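Local coordinates for decapping and exoribonuclease protein 1 (PDB 4GPS), which removes NAD caps and m7G caps from the 5' ends of RNAs and degrades RNA as a metal-dependent 5'-3' exoribonuclease, at residues L260-V265 with L276-M281; R182-I186 with Q317-L321; C117-K121 with I284-T288. All blocks are in the same frame, centred on the assembly; numbering follows the deposited sequence.

Interaction 1. Residues L260-V265 with L276-M281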
loop_
_atom_site.group_PDB
_atom_site.type_symbol
_atom_site.label_atom_id
_atom_site.label_comp_id
_atom_site.label_asym_id
_atom_site.label_seq_id
_atom_site.Cartn_x
_atom_site.Cartn_y
_atom_site.Cartn_z
ATOM N N LEU A 260 -3.728 10.563 13.289
ATOM C CA LEU A 260 -3.620 9.572 12.223
ATOM C C LEU A 260 -4.459 8.331 12.542
ATOM O O LEU A 260 -4.683 7.992 13.708
ATOM C CB LEU A 260 -2.154 9.189 12.037
ATOM C CG LEU A 260 -1.283 10.385 11.633
ATOM C CD1 LEU A 260 0.168 10.095 11.915
ATOM C CD2 LEU A 260 -1.511 10.706 10.160
ATOM N N TYR A 261 -4.931 7.654 11.509
ATOM C CA TYR A 261 -5.751 6.471 11.716
ATOM C C TYR A 261 -5.166 5.249 10.976
ATOM O O TYR A 261 -4.766 5.332 9.817
ATOM C CB TYR A 261 -7.178 6.755 11.264
ATOM C CG TYR A 261 -8.127 5.615 11.527
ATOM C CD1 TYR A 261 -8.724 5.440 12.781
ATOM C CD2 TYR A 261 -8.416 4.687 10.521
ATOM C CE1 TYR A 261 -9.580 4.375 13.017
ATOM C CE2 TYR A 261 -9.270 3.623 10.749
ATOM C CZ TYR A 261 -9.846 3.467 11.988
ATOM O OH TYR A 261 -10.665 2.388 12.187
ATOM N N TYR A 262 -5.118 4.114 11.664
ATOM C CA TYR A 262 -4.536 2.908 11.105
ATOM C C TYR A 262 -5.419 1.669 11.214
ATOM O O TYR A 262 -6.077 1.416 12.242
ATOM C CB TYR A 262 -3.235 2.597 11.824
ATOM C CG TYR A 262 -2.188 3.662 11.758
ATOM C CD1 TYR A 262 -1.399 3.833 10.610
ATOM C CD2 TYR A 262 -1.935 4.471 12.865
ATOM C CE1 TYR A 262 -0.369 4.778 10.571
ATOM C CE2 TYR A 262 -0.909 5.421 12.844
ATOM C CZ TYR A 262 -0.126 5.563 11.694
ATOM O OH TYR A 262 0.928 6.440 11.704
ATOM N N SER A 263 -5.402 0.878 10.150
ATOM C CA SER A 263 -6.150 -0.357 10.119
ATOM C C SER A 263 -5.080 -1.431 10.130
ATOM O O SER A 263 -4.124 -1.354 9.374
ATOM C CB SER A 263 -6.964 -0.453 8.836
ATOM O OG SER A 263 -7.581 -1.724 8.688
ATOM N N ILE A 264 -5.213 -2.407 11.015
ATOM C CA ILE A 264 -4.255 -3.484 11.073
ATOM C C ILE A 264 -4.963 -4.673 10.443
ATOM O O ILE A 264 -5.977 -5.121 10.968
ATOM C CB ILE A 264 -3.844 -3.807 12.506
ATOM C CG1 ILE A 264 -2.784 -2.828 13.026
ATOM C CG2 ILE A 264 -3.068 -5.104 12.498
ATOM C CD1 ILE A 264 -3.065 -1.429 12.943
ATOM N N VAL A 265 -4.450 -5.166 9.310
ATOM C CA VAL A 265 -5.094 -6.290 8.630
ATOM C C VAL A 265 -4.254 -7.567 8.596
ATOM O O VAL A 265 -3.020 -7.519 8.648
ATOM C CB VAL A 265 -5.527 -5.914 7.171
ATOM C CG1 VAL A 265 -6.457 -4.638 7.175
ATOM C CG2 VAL A 265 -4.325 -5.690 6.332
ATOM N N LEU A 276 0.739 -9.615 8.413
ATOM C CA LEU A 276 0.025 -8.795 9.400
ATOM C C LEU A 276 0.543 -7.409 9.006
ATOM O O LEU A 276 1.701 -7.091 9.217
ATOM C CB LEU A 276 0.444 -9.145 10.824
ATOM C CG LEU A 276 -0.228 -8.272 11.871
ATOM C CD1 LEU A 276 -1.702 -8.600 11.984
ATOM C CD2 LEU A 276 0.435 -8.523 13.200
ATOM N N ILE A 277 -0.343 -6.602 8.443
ATOM C CA ILE A 277 -0.031 -5.311 7.893
ATOM C C ILE A 277 -0.709 -4.139 8.568
ATOM O O ILE A 277 -1.889 -4.223 8.962
ATOM C CB ILE A 277 -0.464 -5.307 6.392
ATOM C CG1 ILE A 277 0.424 -6.237 5.597
ATOM C CG2 ILE A 277 -0.434 -3.933 5.800
ATOM C CD1 ILE A 277 -0.190 -6.586 4.234
ATOM N N GLN A 278 0.035 -3.033 8.646
ATOM C CA GLN A 278 -0.475 -1.779 9.200
ATOM C C GLN A 278 -0.665 -0.756 8.056
ATOM O O GLN A 278 0.272 -0.475 7.307
ATOM C CB GLN A 278 0.484 -1.212 10.241
ATOM C CG GLN A 278 -0.019 0.091 10.858
ATOM C CD GLN A 278 0.939 0.652 11.923
ATOM O OE1 GLN A 278 1.397 1.804 11.829
ATOM N NE2 GLN A 278 1.234 -0.158 12.940
ATOM N N ALA A 279 -1.873 -0.211 7.910
ATOM C CA ALA A 279 -2.124 0.759 6.840
ATOM C C ALA A 279 -2.796 1.998 7.372
ATOM O O ALA A 279 -3.694 1.923 8.203
ATOM C CB ALA A 279 -3.013 0.129 5.744
ATOM N N GLU A 280 -2.362 3.149 6.903
ATOM C CA GLU A 280 -2.998 4.371 7.334
ATOM C C GLU A 280 -4.167 4.576 6.374
ATOM O O GLU A 280 -3.981 4.497 5.146
ATOM C CB GLU A 280 -2.029 5.552 7.252
ATOM C CG GLU A 280 -2.760 6.901 7.206
ATOM C CD GLU A 280 -1.826 8.103 7.243
ATOM O OE1 GLU A 280 -2.350 9.248 7.245
ATOM O OE2 GLU A 280 -0.584 7.899 7.276
ATOM N N MET A 281 -5.360 4.803 6.933
ATOM C CA MET A 281 -6.575 5.038 6.155
ATOM C C MET A 281 -6.907 6.513 6.265
ATOM O O MET A 281 -6.963 7.057 7.368
ATOM C CB MET A 281 -7.741 4.228 6.714
ATOM C CG MET A 281 -7.423 2.743 6.871
ATOM S SD MET A 281 -7.333 1.773 5.279
ATOM C CE MET A 281 -5.638 1.985 4.875
HETATM O O HOH W 1 -5.395 8.922 8.773
#
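Q278 leaves its strand fully extended, chi1 -179°, while chi1 -59° turns the Y262 ring back beside its own N, and the glutamine amide reaches the tyrosine. Q278 OE1 lies 3.6 Å above one face of that ring, offset toward the CD1-CE1 rim, and is buried without a hydrogen-bonding partner in the model. The CB of E280 comes within 3.8 Å of Y262 CE1, while its extended chain carries OE1 to L260 CD2. Alongside, I264 CD1 runs beside Q278 CG, pointing the same way. Beneath these side chains the strands form an antiparallel hairpin. S263 and A279 exchange two backbone bonds, S263 N to A279 O at 2.8 Å and A279 N to S263 O at 2.9 Å, and V265 and I277 make a second such pair. M281 N adds a bond of 3.0 Å to Y261 O, and a water joins Y261 N to M281 O. Replacing Y262 with alanine would remove the ring and is likely to leave a gap beside Q278 and E280, with the amide freer to turn. E280 is a probable substrate ligand. Y262, I264 and Q278 face helix 156-167, whereas I277 and A279 pack on helix 182-190; strand 86-95 pairs with the other edge of 259-268, and its E88 binds S263 OG.

Interaction 2. Residues R182-I186 with Q317-L321; sequences RHHII and QTNLL
The R182 guanidinium carries the aliphatic part of Q317 on one face, with Q317 CG 3.4 Å above its plane and displaced toward the rim on the NH1 side. The glutamine amide does not stack on it, since the two planes stand 76° apart. L321 approaches the same NH1 obliquely, its CD1 3.3 Å from R182 NH1, and the two side chains cross at about a right angle. The NH1 also makes a weak, bent bond of 3.1 Å to the main-chain O of Q317. A chi1 of -177° sends the arginine chain out toward helix 305-319, and a bend at chi3 then turns the guanidinium over Q317. Behind the charged group the contact is hydrocarbon: R182 CG lies 4.0 Å from L320 CD1, I186 CG1 meets that same methyl at 3.9 Å, and I185 CG2 touches the other branch, L320 CD2, at 4.1 Å. Farther along, I186 CD1 rests 4.0 Å from Q317 CB. The whole interface is buried, joining helix 182-190 to helix 305-319 and the chain that follows it. NH1 of R182 also forms a salt bridge with E293, a metal ligand, while R182 NE hydrogen-bonds a citrate, probably from the crystallisation liquor. Q317 probably binds substrate. The arginine is thus a second-shell residue likely to steady E293, and the bound citrate is consistent with a pocket that accepts anionic groups.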
loop_
_atom_site.group_PDB
_atom_site.type_symbol
_atom_site.label_atom_id
_atom_site.label_comp_id
_atom_site.label_asym_id
_atom_site.label_seq_id
_atom_site.Cartn_x
_atom_site.Cartn_y
_atom_site.Cartn_z
ATOM N N ARG A 182 2.229 -1.290 5.476
ATOM C CA ARG A 182 1.834 -1.569 4.105
ATOM C C ARG A 182 2.831 -1.049 3.050
ATOM O O ARG A 182 3.087 -1.710 2.047
ATOM C CB ARG A 182 0.458 -0.978 3.827
ATOM C CG ARG A 182 -0.030 -1.294 2.436
ATOM C CD ARG A 182 -1.467 -0.893 2.256
ATOM N NE ARG A 182 -1.571 0.525 2.490
ATOM C CZ ARG A 182 -2.679 1.210 2.295
ATOM N NH1 ARG A 182 -3.765 0.592 1.853
ATOM N NH2 ARG A 182 -2.706 2.503 2.562
ATOM N N HIS A 183 3.383 0.135 3.283
ATOM C CA HIS A 183 4.341 0.751 2.373
ATOM C C HIS A 183 5.447 -0.216 1.929
ATOM O O HIS A 183 5.808 -0.245 0.758
ATOM C CB HIS A 183 4.982 1.986 3.041
ATOM C CG HIS A 183 5.584 2.943 2.068
ATOM N ND1 HIS A 183 4.845 3.920 1.431
ATOM C CD2 HIS A 183 6.835 3.021 1.548
ATOM C CE1 HIS A 183 5.610 4.556 0.557
ATOM N NE2 HIS A 183 6.823 4.030 0.606
ATOM N N HIS A 184 5.997 -1.002 2.851
ATOM C CA HIS A 184 7.075 -1.918 2.476
ATOM C C HIS A 184 6.610 -3.135 1.717
ATOM O O HIS A 184 7.392 -3.699 0.954
ATOM C CB HIS A 184 7.883 -2.370 3.684
ATOM C CG HIS A 184 8.455 -1.240 4.466
ATOM N ND1 HIS A 184 9.066 -0.159 3.864
ATOM C CD2 HIS A 184 8.448 -0.981 5.794
ATOM C CE1 HIS A 184 9.402 0.722 4.788
ATOM N NE2 HIS A 184 9.038 0.248 5.967
ATOM N N ILE A 185 5.360 -3.558 1.928
ATOM C CA ILE A 185 4.879 -4.701 1.187
ATOM C C ILE A 185 4.692 -4.160 -0.237
ATOM O O ILE A 185 5.126 -4.763 -1.209
ATOM C CB ILE A 185 3.551 -5.279 1.772
ATOM C CG1 ILE A 185 3.746 -5.729 3.238
ATOM C CG2 ILE A 185 3.146 -6.481 0.969
ATOM C CD1 ILE A 185 4.903 -6.710 3.399
ATOM N N ILE A 186 4.085 -2.999 -0.370
ATOM C CA ILE A 186 3.945 -2.446 -1.690
ATOM C C ILE A 186 5.344 -2.329 -2.369
ATOM O O ILE A 186 5.505 -2.744 -3.528
ATOM C CB ILE A 186 3.240 -1.061 -1.644
ATOM C CG1 ILE A 186 1.795 -1.244 -1.207
ATOM C CG2 ILE A 186 3.253 -0.383 -3.029
ATOM C CD1 ILE A 186 1.200 0.009 -0.600
ATOM N N GLN A 317 -2.054 -1.197 -3.511
ATOM C CA GLN A 317 -2.390 -0.559 -2.244
ATOM C C GLN A 317 -3.781 -0.914 -1.714
ATOM O O GLN A 317 -3.924 -1.306 -0.558
ATOM C CB GLN A 317 -2.226 0.950 -2.374
ATOM C CG GLN A 317 -2.755 1.735 -1.232
ATOM C CD GLN A 317 -2.824 3.231 -1.537
ATOM O OE1 GLN A 317 -3.434 3.993 -0.792
ATOM N NE2 GLN A 317 -2.197 3.650 -2.625
ATOM N N THR A 318 -4.811 -0.809 -2.535
ATOM C CA THR A 318 -6.129 -1.136 -2.031
ATOM C C THR A 318 -6.375 -2.628 -2.047
ATOM O O THR A 318 -7.066 -3.161 -1.166
ATOM C CB THR A 318 -7.246 -0.408 -2.789
ATOM O OG1 THR A 318 -7.077 -0.577 -4.187
ATOM C CG2 THR A 318 -7.219 1.090 -2.446
ATOM N N ASN A 319 -5.765 -3.322 -3.004
ATOM C CA ASN A 319 -5.962 -4.760 -3.067
ATOM C C ASN A 319 -5.431 -5.512 -1.851
ATOM O O ASN A 319 -5.875 -6.616 -1.581
ATOM C CB ASN A 319 -5.346 -5.350 -4.325
ATOM C CG ASN A 319 -5.915 -6.701 -4.641
ATOM O OD1 ASN A 319 -5.273 -7.709 -4.456
ATOM N ND2 ASN A 319 -7.155 -6.722 -5.092
ATOM N N LEU A 320 -4.477 -4.931 -1.123
ATOM C CA LEU A 320 -3.950 -5.581 0.088
ATOM C C LEU A 320 -4.916 -5.467 1.294
ATOM O O LEU A 320 -4.674 -6.038 2.363
ATOM C CB LEU A 320 -2.587 -4.974 0.477
ATOM C CG LEU A 320 -1.371 -5.386 -0.342
ATOM C CD1 LEU A 320 -0.358 -4.352 -0.095
ATOM C CD2 LEU A 320 -0.856 -6.802 0.028
ATOM N N LEU A 321 -6.000 -4.727 1.134
ATOM C CA LEU A 321 -6.967 -4.566 2.221
ATOM C C LEU A 321 -8.229 -5.377 1.971
ATOM O O LEU A 321 -8.523 -5.785 0.841
ATOM C CB LEU A 321 -7.379 -3.101 2.370
ATOM C CG LEU A 321 -6.220 -2.123 2.513
ATOM C CD1 LEU A 321 -6.755 -0.709 2.473
ATOM C CD2 LEU A 321 -5.496 -2.394 3.815
#

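Interaction 3. Residues C117-K121 with I284-T288; sequences CTYIK and INTLT
An Asx motif at N285, where strand 273-285 gives way to the turn before strand 290-297, meets the helix of C117. N285 OD1 accepts from T288 N at 3.2 Å, the donor standing well above the carbonyl plane, and more weakly from L287 N. With CG anti to the backbone N (chi1 177°), the amide projects toward the helix, and its ND2 is linked through a water to the main-chain O of C117, 3.1 Å from N285 ND2 and 2.6 Å from C117 O. I120 CD1 arrives from the opposite direction, 4.1 Å from the same ND2. The turn also brings L287 onto the helix surface: its CG packs 3.6 Å from C117 CB, and its CD1 lies 3.8 Å from K121 CD, where the two side chains cross at about a right angle. C117 SG lies 3.7 Å from T286 OG1. L287 and K121 lie at the exposed side of the contact, whereas C117 and N285 are buried. Helix 114-122 thereby covers the tip of the hairpin formed by strands 273-285 and 290-297; L112 packs on C117 and I120, and T292 of the second strand touches N285.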
loop_
_atom_site.group_PDB
_atom_site.type_symbol
_atom_site.label_atom_id
_atom_site.label_comp_id
_atom_site.label_asym_id
_atom_site.label_seq_id
_atom_site.Cartn_x
_atom_site.Cartn_y
_atom_site.Cartn_z
ATOM N N CYS A 117 -19.642 12.054 0.162
ATOM C CA CYS A 117 -20.184 10.680 0.122
ATOM C C CYS A 117 -21.414 10.676 -0.752
ATOM O O CYS A 117 -21.644 9.732 -1.521
ATOM C CB CYS A 117 -20.578 10.168 1.516
ATOM S SG CYS A 117 -19.246 10.113 2.730
ATOM N N THR A 118 -22.211 11.736 -0.618
ATOM C CA THR A 118 -23.431 11.904 -1.413
ATOM C C THR A 118 -23.064 12.067 -2.909
ATOM O O THR A 118 -23.706 11.494 -3.786
ATOM C CB THR A 118 -24.260 13.143 -0.920
ATOM O OG1 THR A 118 -24.805 12.870 0.387
ATOM C CG2 THR A 118 -25.394 13.479 -1.914
ATOM N N TYR A 119 -22.039 12.858 -3.195
ATOM C CA TYR A 119 -21.615 13.012 -4.560
ATOM C C TYR A 119 -21.219 11.654 -5.128
ATOM O O TYR A 119 -21.518 11.359 -6.266
ATOM C CB TYR A 119 -20.405 13.919 -4.655
ATOM C CG TYR A 119 -19.849 13.963 -6.061
ATOM C CD1 TYR A 119 -20.558 14.595 -7.101
ATOM C CD2 TYR A 119 -18.621 13.371 -6.364
ATOM C CE1 TYR A 119 -20.045 14.631 -8.411
ATOM C CE2 TYR A 119 -18.103 13.405 -7.670
ATOM C CZ TYR A 119 -18.818 14.029 -8.672
ATOM O OH TYR A 119 -18.309 14.031 -9.940
ATOM N N ILE A 120 -20.520 10.836 -4.341
ATOM C CA ILE A 120 -20.088 9.533 -4.822
ATOM C C ILE A 120 -21.265 8.602 -5.077
ATOM O O ILE A 120 -21.278 7.869 -6.069
ATOM C CB ILE A 120 -19.121 8.867 -3.813
ATOM C CG1 ILE A 120 -17.769 9.585 -3.847
ATOM C CG2 ILE A 120 -18.951 7.368 -4.125
ATOM C CD1 ILE A 120 -16.876 9.236 -2.693
ATOM N N LYS A 121 -22.254 8.642 -4.186
ATOM C CA LYS A 121 -23.439 7.794 -4.302
ATOM C C LYS A 121 -24.377 8.138 -5.450
ATOM O O LYS A 121 -24.916 7.250 -6.107
ATOM C CB LYS A 121 -24.234 7.833 -2.989
ATOM C CG LYS A 121 -25.649 7.225 -3.057
ATOM C CD LYS A 121 -26.346 7.327 -1.692
ATOM C CE LYS A 121 -27.837 7.014 -1.784
ATOM N NZ LYS A 121 -28.606 7.957 -2.669
ATOM N N ILE A 284 -13.274 7.276 6.065
ATOM C CA ILE A 284 -14.340 6.299 5.871
ATOM C C ILE A 284 -15.480 7.014 5.173
ATOM O O ILE A 284 -15.760 8.179 5.464
ATOM C CB ILE A 284 -14.962 5.752 7.159
ATOM C CG1 ILE A 284 -13.926 4.995 7.981
ATOM C CG2 ILE A 284 -16.062 4.755 6.793
ATOM C CD1 ILE A 284 -13.062 5.884 8.845
ATOM N N ASN A 285 -16.099 6.323 4.223
ATOM C CA ASN A 285 -17.268 6.840 3.530
ATOM C C ASN A 285 -18.403 6.387 4.473
ATOM O O ASN A 285 -18.738 5.184 4.537
ATOM C CB ASN A 285 -17.424 6.168 2.166
ATOM C CG ASN A 285 -18.667 6.621 1.447
ATOM O OD1 ASN A 285 -19.743 6.759 2.050
ATOM N ND2 ASN A 285 -18.538 6.859 0.152
ATOM N N THR A 286 -18.967 7.326 5.229
ATOM C CA THR A 286 -20.020 6.986 6.187
ATOM C C THR A 286 -21.312 6.359 5.605
ATOM O O THR A 286 -22.000 5.591 6.286
ATOM C CB THR A 286 -20.355 8.209 7.011
ATOM O OG1 THR A 286 -20.501 9.329 6.130
ATOM C CG2 THR A 286 -19.238 8.492 8.017
ATOM N N LEU A 287 -21.642 6.669 4.352
ATOM C CA LEU A 287 -22.820 6.081 3.726
ATOM C C LEU A 287 -22.596 4.598 3.390
ATOM O O LEU A 287 -23.521 3.784 3.445
ATOM C CB LEU A 287 -23.176 6.797 2.416
ATOM C CG LEU A 287 -23.502 8.289 2.373
ATOM C CD1 LEU A 287 -23.990 8.639 0.955
ATOM C CD2 LEU A 287 -24.565 8.619 3.417
ATOM N N THR A 288 -21.366 4.237 3.051
ATOM C CA THR A 288 -21.100 2.873 2.641
ATOM C C THR A 288 -20.256 2.088 3.629
ATOM O O THR A 288 -19.986 0.903 3.411
ATOM C CB THR A 288 -20.410 2.882 1.240
ATOM O OG1 THR A 288 -19.111 3.489 1.344
ATOM C CG2 THR A 288 -21.249 3.713 0.215
HETATM O O HOH W 2 -21.330 7.154 -1.142
#

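Interactions 1 and 2 meet directly, their centres about 10 Å apart: the R182 backbone N probably bonds to Q278 O at 2.8 Å, and its side chain packs over I277 and A279. Strand 273-285 then runs on from interaction 1 through the metal ligand D282 to interaction 3, whose centre is about 21 Å from that of interaction 1. Interactions 2 and 3 do not touch, their nearest atoms lying about 11 Å apart. E280 and Q317, both probable substrate ligands, thus bring interactions 1 and 2 to the active site beside D282 and E293, while interaction 3 lies at the turn between strands 273-285 and 290-297, with the side chain of N285 about 10 Å from that of E293.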